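Long-range contact in phosphoacetylglucosamine mutase (Aspergillus lentulus, PDB 5O9X), which probably interconverts the 6-phosphate and 1-phosphate of N-acetylglucosamine, and here holds glucose 1,6-bisphosphate: residues 456-468 and 508-522. The protein carries 1 engineered substitution. Sequence-based numbering, arbitrary orientation.
Sequences LPSRLVRVEVAER and GTEDAVRVYAEAASR. Unlike the reference sequence in segment 456-468: E467 (reference Asp). With G16 (1,6-di-O-phosphono-alpha-D-glucopyranose), chain B.
E510 OE2 is gripped by two nitrogens of one guanidinium: R462 NE at 2.8 Å, on the syn side of the carboxylate, and R462 NH2 at 3.0 Å, on the anti side. The oxygen lies almost exactly in the guanidinium plane, so this is a side-on salt bridge to a single atom. R462 gets there with CG anti to its backbone N (chi1 -175°) and the chain extended to NE; A512 CB sits over the centre of one guanidinium face, and E464 OE2 takes NH1 at the edge. The other oxygen, E510 OE1, accepts from R514 NH2 from above the carboxylate plane and also meets H70. R514 in turn donates from NE to G16 O1P (2.8 Å) and from NH2 to G16 O2P, so R462 and E510 form a second shell that positions a phosphate-binding arginine. G508 N and T509 OG1 hold the same phosphate.

Behind this network strands 458-463 and 513-518 run antiparallel, with V461 and V515 exchanging backbone bonds as a hydrogen-bonded pair. V463 CG2 meets V515 CG2 on the face that helix 522-539 covers. On the other face L460 CD2 comes in at the edge of the Y516 ring, 3.8 Å from CD1, while the Y516 hydroxyl donates to E518 OE1.

At the far end R522, bent at chi2 and chi3, folds back over P457 CB and donates from NH1 to S458 O (2.8 Å) from above the carbonyl plane. R522 NH1 also lies near the edge of the R459 guanidinium, 4.0 Å from R459 NH2; D526 carries a salt bridge to each arginine, which probably offsets their like charges. With strand 501-506 these two strands make the antiparallel sheet of the C-terminal phosphohexomutase domain, whose G508, T509 and R514 bind a phosphate of the bisphosphate, probably as they would that of the natural sugar phosphate.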
loop_
_atom_site.group_PDB
_atom_site.type_symbol
_atom_site.label_atom_id
_atom_site.label_comp_id
_atom_site.label_asym_id
_atom_site.label_seq_id
_atom_site.Cartn_x
_atom_site.Cartn_y
_atom_site.Cartn_z
ATOM N N LEU A 456 -17.231 2.037 15.410
ATOM C CA LEU A 456 -18.620 2.391 14.972
ATOM C C LEU A 456 -19.029 1.487 13.808
ATOM O O LEU A 456 -18.233 1.259 12.911
ATOM C CB LEU A 456 -18.647 3.851 14.486
ATOM C CG LEU A 456 -18.335 4.857 15.605
ATOM C CD1 LEU A 456 -18.236 6.266 14.981
ATOM C CD2 LEU A 456 -19.422 4.864 16.673
ATOM N N PRO A 457 -20.265 0.945 13.818
ATOM C CA PRO A 457 -20.771 0.221 12.641
ATOM C C PRO A 457 -20.534 1.080 11.413
ATOM O O PRO A 457 -20.787 2.298 11.458
ATOM C CB PRO A 457 -22.279 0.077 12.949
ATOM C CG PRO A 457 -22.239 -0.189 14.495
ATOM C CD PRO A 457 -21.204 0.858 14.968
ATOM N N SER A 458 -19.992 0.472 10.358
ATOM C CA SER A 458 -19.707 1.240 9.133
ATOM C C SER A 458 -20.038 0.445 7.892
ATOM O O SER A 458 -20.309 -0.791 7.943
ATOM C CB SER A 458 -18.227 1.650 9.120
ATOM O OG SER A 458 -17.400 0.506 8.934
ATOM N N ARG A 459 -19.965 1.123 6.752
ATOM C CA ARG A 459 -20.406 0.490 5.508
ATOM C C ARG A 459 -19.735 1.182 4.357
ATOM O O ARG A 459 -19.662 2.407 4.362
ATOM C CB ARG A 459 -21.975 0.631 5.405
ATOM C CG ARG A 459 -22.567 0.219 4.069
ATOM C CD ARG A 459 -22.582 -1.252 3.808
ATOM N NE ARG A 459 -23.172 -2.003 4.966
ATOM C CZ ARG A 459 -23.615 -3.257 4.903
ATOM N NH1 ARG A 459 -23.597 -3.892 3.735
ATOM N NH2 ARG A 459 -24.074 -3.888 5.988
ATOM N N LEU A 460 -19.241 0.395 3.388
ATOM C CA LEU A 460 -18.761 0.943 2.089
ATOM C C LEU A 460 -19.736 0.579 1.000
ATOM O O LEU A 460 -20.251 -0.565 0.990
ATOM C CB LEU A 460 -17.378 0.347 1.710
ATOM C CG LEU A 460 -16.181 0.932 2.528
ATOM C CD1 LEU A 460 -14.942 0.028 2.493
ATOM C CD2 LEU A 460 -15.799 2.394 2.138
ATOM N N VAL A 461 -20.021 1.505 0.077
ATOM C CA VAL A 461 -20.842 1.173 -1.124
ATOM C C VAL A 461 -20.113 1.672 -2.346
ATOM O O VAL A 461 -19.728 2.873 -2.385
ATOM C CB VAL A 461 -22.211 1.908 -1.095
ATOM C CG1 VAL A 461 -23.118 1.474 -2.314
ATOM C CG2 VAL A 461 -22.927 1.620 0.194
ATOM N N ARG A 462 -19.961 0.792 -3.349
ATOM C CA ARG A 462 -19.238 1.157 -4.556
ATOM C C ARG A 462 -20.337 1.552 -5.527
ATOM O O ARG A 462 -21.223 0.733 -5.805
ATOM C CB ARG A 462 -18.453 -0.062 -5.098
ATOM C CG ARG A 462 -17.518 0.140 -6.320
ATOM C CD ARG A 462 -17.062 -1.267 -6.785
ATOM N NE ARG A 462 -16.120 -1.226 -7.902
ATOM C CZ ARG A 462 -16.543 -1.011 -9.159
ATOM N NH1 ARG A 462 -17.848 -0.879 -9.397
ATOM N NH2 ARG A 462 -15.674 -0.946 -10.144
ATOM N N VAL A 463 -20.300 2.811 -5.992
ATOM C CA VAL A 463 -21.391 3.348 -6.807
ATOM C C VAL A 463 -20.880 3.548 -8.235
ATOM O O VAL A 463 -19.903 4.247 -8.444
ATOM C CB VAL A 463 -21.988 4.688 -6.250
ATOM C CG1 VAL A 463 -23.101 5.234 -7.186
ATOM C CG2 VAL A 463 -22.444 4.522 -4.782
ATOM N N GLU A 464 -21.569 2.953 -9.215
ATOM C CA GLU A 464 -21.194 3.203 -10.653
ATOM C C GLU A 464 -21.867 4.449 -11.163
ATOM O O GLU A 464 -23.014 4.642 -10.860
ATOM C CB GLU A 464 -21.559 1.952 -11.495
ATOM C CG GLU A 464 -20.425 0.968 -11.295
ATOM C CD GLU A 464 -20.554 -0.330 -12.021
ATOM O OE1 GLU A 464 -21.665 -0.638 -12.530
ATOM O OE2 GLU A 464 -19.530 -1.075 -11.986
ATOM N N VAL A 465 -21.126 5.344 -11.810
ATOM C CA VAL A 465 -21.717 6.587 -12.336
ATOM C C VAL A 465 -21.244 6.731 -13.796
ATOM O O VAL A 465 -20.236 6.157 -14.158
ATOM C CB VAL A 465 -21.228 7.830 -11.488
ATOM C CG1 VAL A 465 -21.712 7.737 -10.037
ATOM C CG2 VAL A 465 -19.708 7.921 -11.537
ATOM N N ALA A 466 -21.868 7.595 -14.606
ATOM C CA ALA A 466 -21.389 7.854 -16.015
ATOM C C ALA A 466 -20.099 8.545 -16.071
ATOM O O ALA A 466 -19.301 8.324 -17.023
ATOM C CB ALA A 466 -22.370 8.735 -16.778
ATOM N N GLU A 467 -19.868 9.455 -15.100
ATOM C CA GLU A 467 -18.787 10.402 -15.298
ATOM C C GLU A 467 -18.107 10.747 -13.984
ATOM O O GLU A 467 -18.455 11.762 -13.377
ATOM C CB GLU A 467 -19.429 11.691 -15.831
ATOM C CG GLU A 467 -18.748 12.291 -17.013
ATOM C CD GLU A 467 -17.398 12.848 -16.702
ATOM O OE1 GLU A 467 -16.548 12.138 -16.106
ATOM O OE2 GLU A 467 -17.175 14.014 -17.104
ATOM N N ARG A 468 -17.158 9.955 -13.522
ATOM C CA ARG A 468 -16.791 10.180 -12.099
ATOM C C ARG A 468 -15.973 11.507 -11.955
ATOM O O ARG A 468 -15.824 12.033 -10.841
ATOM C CB ARG A 468 -16.122 8.920 -11.470
ATOM C CG ARG A 468 -14.736 8.773 -11.875
ATOM C CD ARG A 468 -14.200 7.355 -11.654
ATOM N NE ARG A 468 -13.406 7.122 -12.868
ATOM C CZ ARG A 468 -12.157 6.721 -12.914
ATOM N NH1 ARG A 468 -11.521 6.344 -11.843
ATOM N NH2 ARG A 468 -11.582 6.584 -14.101
ATOM N N GLY A 508 -9.642 6.467 -7.669
ATOM C CA GLY A 508 -8.512 6.604 -8.622
ATOM C C GLY A 508 -7.899 5.292 -8.980
ATOM O O GLY A 508 -6.756 5.268 -9.547
ATOM N N THR A 509 -8.577 4.165 -8.650
ATOM C CA THR A 509 -8.055 2.835 -9.070
ATOM C C THR A 509 -9.086 2.047 -9.927
ATOM O O THR A 509 -8.715 1.074 -10.604
ATOM C CB THR A 509 -7.617 1.923 -7.892
ATOM O OG1 THR A 509 -8.758 1.625 -7.051
ATOM C CG2 THR A 509 -6.508 2.547 -7.050
ATOM N N GLU A 510 -10.384 2.400 -9.810
ATOM C CA GLU A 510 -11.487 1.779 -10.482
ATOM C C GLU A 510 -12.447 2.851 -10.948
ATOM O O GLU A 510 -12.465 3.956 -10.388
ATOM C CB GLU A 510 -12.288 0.925 -9.464
ATOM C CG GLU A 510 -11.483 -0.209 -8.919
ATOM C CD GLU A 510 -12.300 -0.934 -7.859
ATOM O OE1 GLU A 510 -11.883 -1.053 -6.660
ATOM O OE2 GLU A 510 -13.387 -1.327 -8.280
ATOM N N ASP A 511 -13.257 2.513 -11.962
ATOM C CA ASP A 511 -14.292 3.402 -12.409
ATOM C C ASP A 511 -15.553 3.340 -11.482
ATOM O O ASP A 511 -16.570 2.667 -11.768
ATOM C CB ASP A 511 -14.677 3.047 -13.851
ATOM C CG ASP A 511 -15.560 4.136 -14.482
ATOM O OD1 ASP A 511 -15.800 5.187 -13.832
ATOM O OD2 ASP A 511 -16.014 3.936 -15.613
ATOM N N ALA A 512 -15.485 3.991 -10.321
ATOM C CA ALA A 512 -16.619 4.072 -9.420
ATOM C C ALA A 512 -16.448 5.295 -8.532
ATOM O O ALA A 512 -15.344 5.879 -8.468
ATOM C CB ALA A 512 -16.627 2.851 -8.511
ATOM N N VAL A 513 -17.554 5.647 -7.838
ATOM C CA VAL A 513 -17.511 6.543 -6.712
ATOM C C VAL A 513 -17.667 5.669 -5.450
ATOM O O VAL A 513 -18.630 4.862 -5.357
ATOM C CB VAL A 513 -18.631 7.619 -6.801
ATOM C CG1 VAL A 513 -18.711 8.498 -5.538
ATOM C CG2 VAL A 513 -18.206 8.560 -7.942
ATOM N N ARG A 514 -16.858 5.997 -4.415
ATOM C CA ARG A 514 -16.982 5.259 -3.145
ATOM C C ARG A 514 -17.792 6.045 -2.147
ATOM O O ARG A 514 -17.549 7.229 -1.981
ATOM C CB ARG A 514 -15.581 5.023 -2.537
ATOM C CG ARG A 514 -14.645 4.235 -3.448
ATOM C CD ARG A 514 -13.444 3.657 -2.664
ATOM N NE ARG A 514 -12.437 3.035 -3.583
ATOM C CZ ARG A 514 -12.611 1.854 -4.211
ATOM N NH1 ARG A 514 -13.791 1.183 -4.088
ATOM N NH2 ARG A 514 -11.595 1.376 -4.998
ATOM N N VAL A 515 -18.675 5.345 -1.429
ATOM C CA VAL A 515 -19.404 5.959 -0.321
ATOM C C VAL A 515 -18.981 5.223 0.937
ATOM O O VAL A 515 -19.063 3.983 0.992
ATOM C CB VAL A 515 -20.934 5.828 -0.533
ATOM C CG1 VAL A 515 -21.724 6.234 0.735
ATOM C CG2 VAL A 515 -21.340 6.707 -1.767
ATOM N N TYR A 516 -18.692 6.014 1.957
ATOM C CA TYR A 516 -18.429 5.445 3.274
ATOM C C TYR A 516 -19.445 6.059 4.232
ATOM O O TYR A 516 -19.753 7.263 4.148
ATOM C CB TYR A 516 -16.990 5.883 3.660
ATOM C CG TYR A 516 -16.681 5.517 5.128
ATOM C CD1 TYR A 516 -16.306 4.208 5.441
ATOM C CD2 TYR A 516 -16.896 6.455 6.195
ATOM C CE1 TYR A 516 -16.035 3.818 6.810
ATOM C CE2 TYR A 516 -16.639 6.065 7.565
ATOM C CZ TYR A 516 -16.226 4.746 7.840
ATOM O OH TYR A 516 -16.002 4.311 9.177
ATOM N N ALA A 517 -19.961 5.252 5.183
ATOM C CA ALA A 517 -20.782 5.809 6.231
ATOM C C ALA A 517 -20.442 5.056 7.520
ATOM O O ALA A 517 -20.221 3.869 7.472
ATOM C CB ALA A 517 -22.281 5.724 5.904
ATOM N N GLU A 518 -20.460 5.762 8.625
ATOM C CA GLU A 518 -20.441 5.166 9.945
ATOM C C GLU A 518 -21.573 5.830 10.796
ATOM O O GLU A 518 -21.984 6.973 10.533
ATOM C CB GLU A 518 -19.065 5.290 10.596
ATOM C CG GLU A 518 -18.634 6.751 10.816
ATOM C CD GLU A 518 -17.222 6.894 11.385
ATOM O OE1 GLU A 518 -16.386 5.958 11.133
ATOM O OE2 GLU A 518 -16.935 7.973 12.003
ATOM N N ALA A 519 -22.081 5.085 11.775
ATOM C CA ALA A 519 -22.956 5.700 12.786
ATOM C C ALA A 519 -22.887 4.838 14.055
ATOM O O ALA A 519 -22.185 3.818 14.050
ATOM C CB ALA A 519 -24.395 5.783 12.231
ATOM N N ALA A 520 -23.694 5.147 15.076
ATOM C CA ALA A 520 -23.581 4.417 16.351
ATOM C C ALA A 520 -24.169 3.040 16.319
ATOM O O ALA A 520 -23.827 2.199 17.147
ATOM C CB ALA A 520 -24.243 5.251 17.459
ATOM N N SER A 521 -25.066 2.764 15.366
ATOM C CA SER A 521 -25.745 1.486 15.316
ATOM C C SER A 521 -25.746 0.963 13.872
ATOM O O SER A 521 -25.579 1.759 12.912
ATOM C CB SER A 521 -27.213 1.607 15.864
ATOM O OG SER A 521 -28.035 2.263 14.890
ATOM N N ARG A 522 -25.876 -0.369 13.718
ATOM C CA ARG A 522 -25.875 -1.032 12.401
ATOM C C ARG A 522 -26.980 -0.480 11.455
ATOM O O ARG A 522 -26.698 -0.201 10.259
ATOM C CB ARG A 522 -26.061 -2.560 12.561
ATOM C CG ARG A 522 -26.114 -3.429 11.283
ATOM C CD ARG A 522 -25.219 -2.971 10.081
ATOM N NE ARG A 522 -23.863 -3.105 10.452
ATOM C CZ ARG A 522 -22.805 -2.451 9.983
ATOM N NH1 ARG A 522 -22.833 -1.592 8.960
ATOM N NH2 ARG A 522 -21.694 -2.776 10.533
HETATM C C1 G16 B . -4.367 1.694 -3.961
HETATM C C2 G16 B . -3.546 2.714 -3.178
HETATM C C3 G16 B . -4.166 2.924 -1.760
HETATM C C4 G16 B . -5.631 3.324 -1.776
HETATM C C5 G16 B . -6.395 2.267 -2.563
HETATM C C6 G16 B . -7.812 2.650 -2.925
HETATM O O1 G16 B . -4.310 0.435 -3.283
HETATM O O2 G16 B . -2.128 2.377 -3.074
HETATM O O3 G16 B . -3.353 3.809 -1.097
HETATM O O4 G16 B . -6.277 3.412 -0.432
HETATM O O5 G16 B . -5.847 2.090 -3.891
HETATM O O6 G16 B . -7.730 3.895 -3.755
HETATM P P G16 B . -9.097 4.493 -4.392
HETATM O O1P G16 B . -10.149 4.627 -3.266
HETATM O O2P G16 B . -9.619 3.472 -5.431
HETATM O O3P G16 B . -8.749 5.799 -5.136
HETATM P "P'" G16 B . -3.716 -0.924 -3.979
HETATM O O1X G16 B . -2.540 -0.507 -4.903
HETATM O O2X G16 B . -4.836 -1.479 -4.918
HETATM O O3X G16 B . -3.477 -1.930 -2.906
HETATM O O HOH W 1 -14.967 1.233 9.849
HETATM O O HOH W 2 -18.976 -2.313 10.843
HETATM O O HOH W 3 -17.019 -0.103 -12.620
HETATM O O HOH W 4 -18.597 4.347 -12.590
HETATM O O HOH W 5 -17.297 7.348 -14.723
#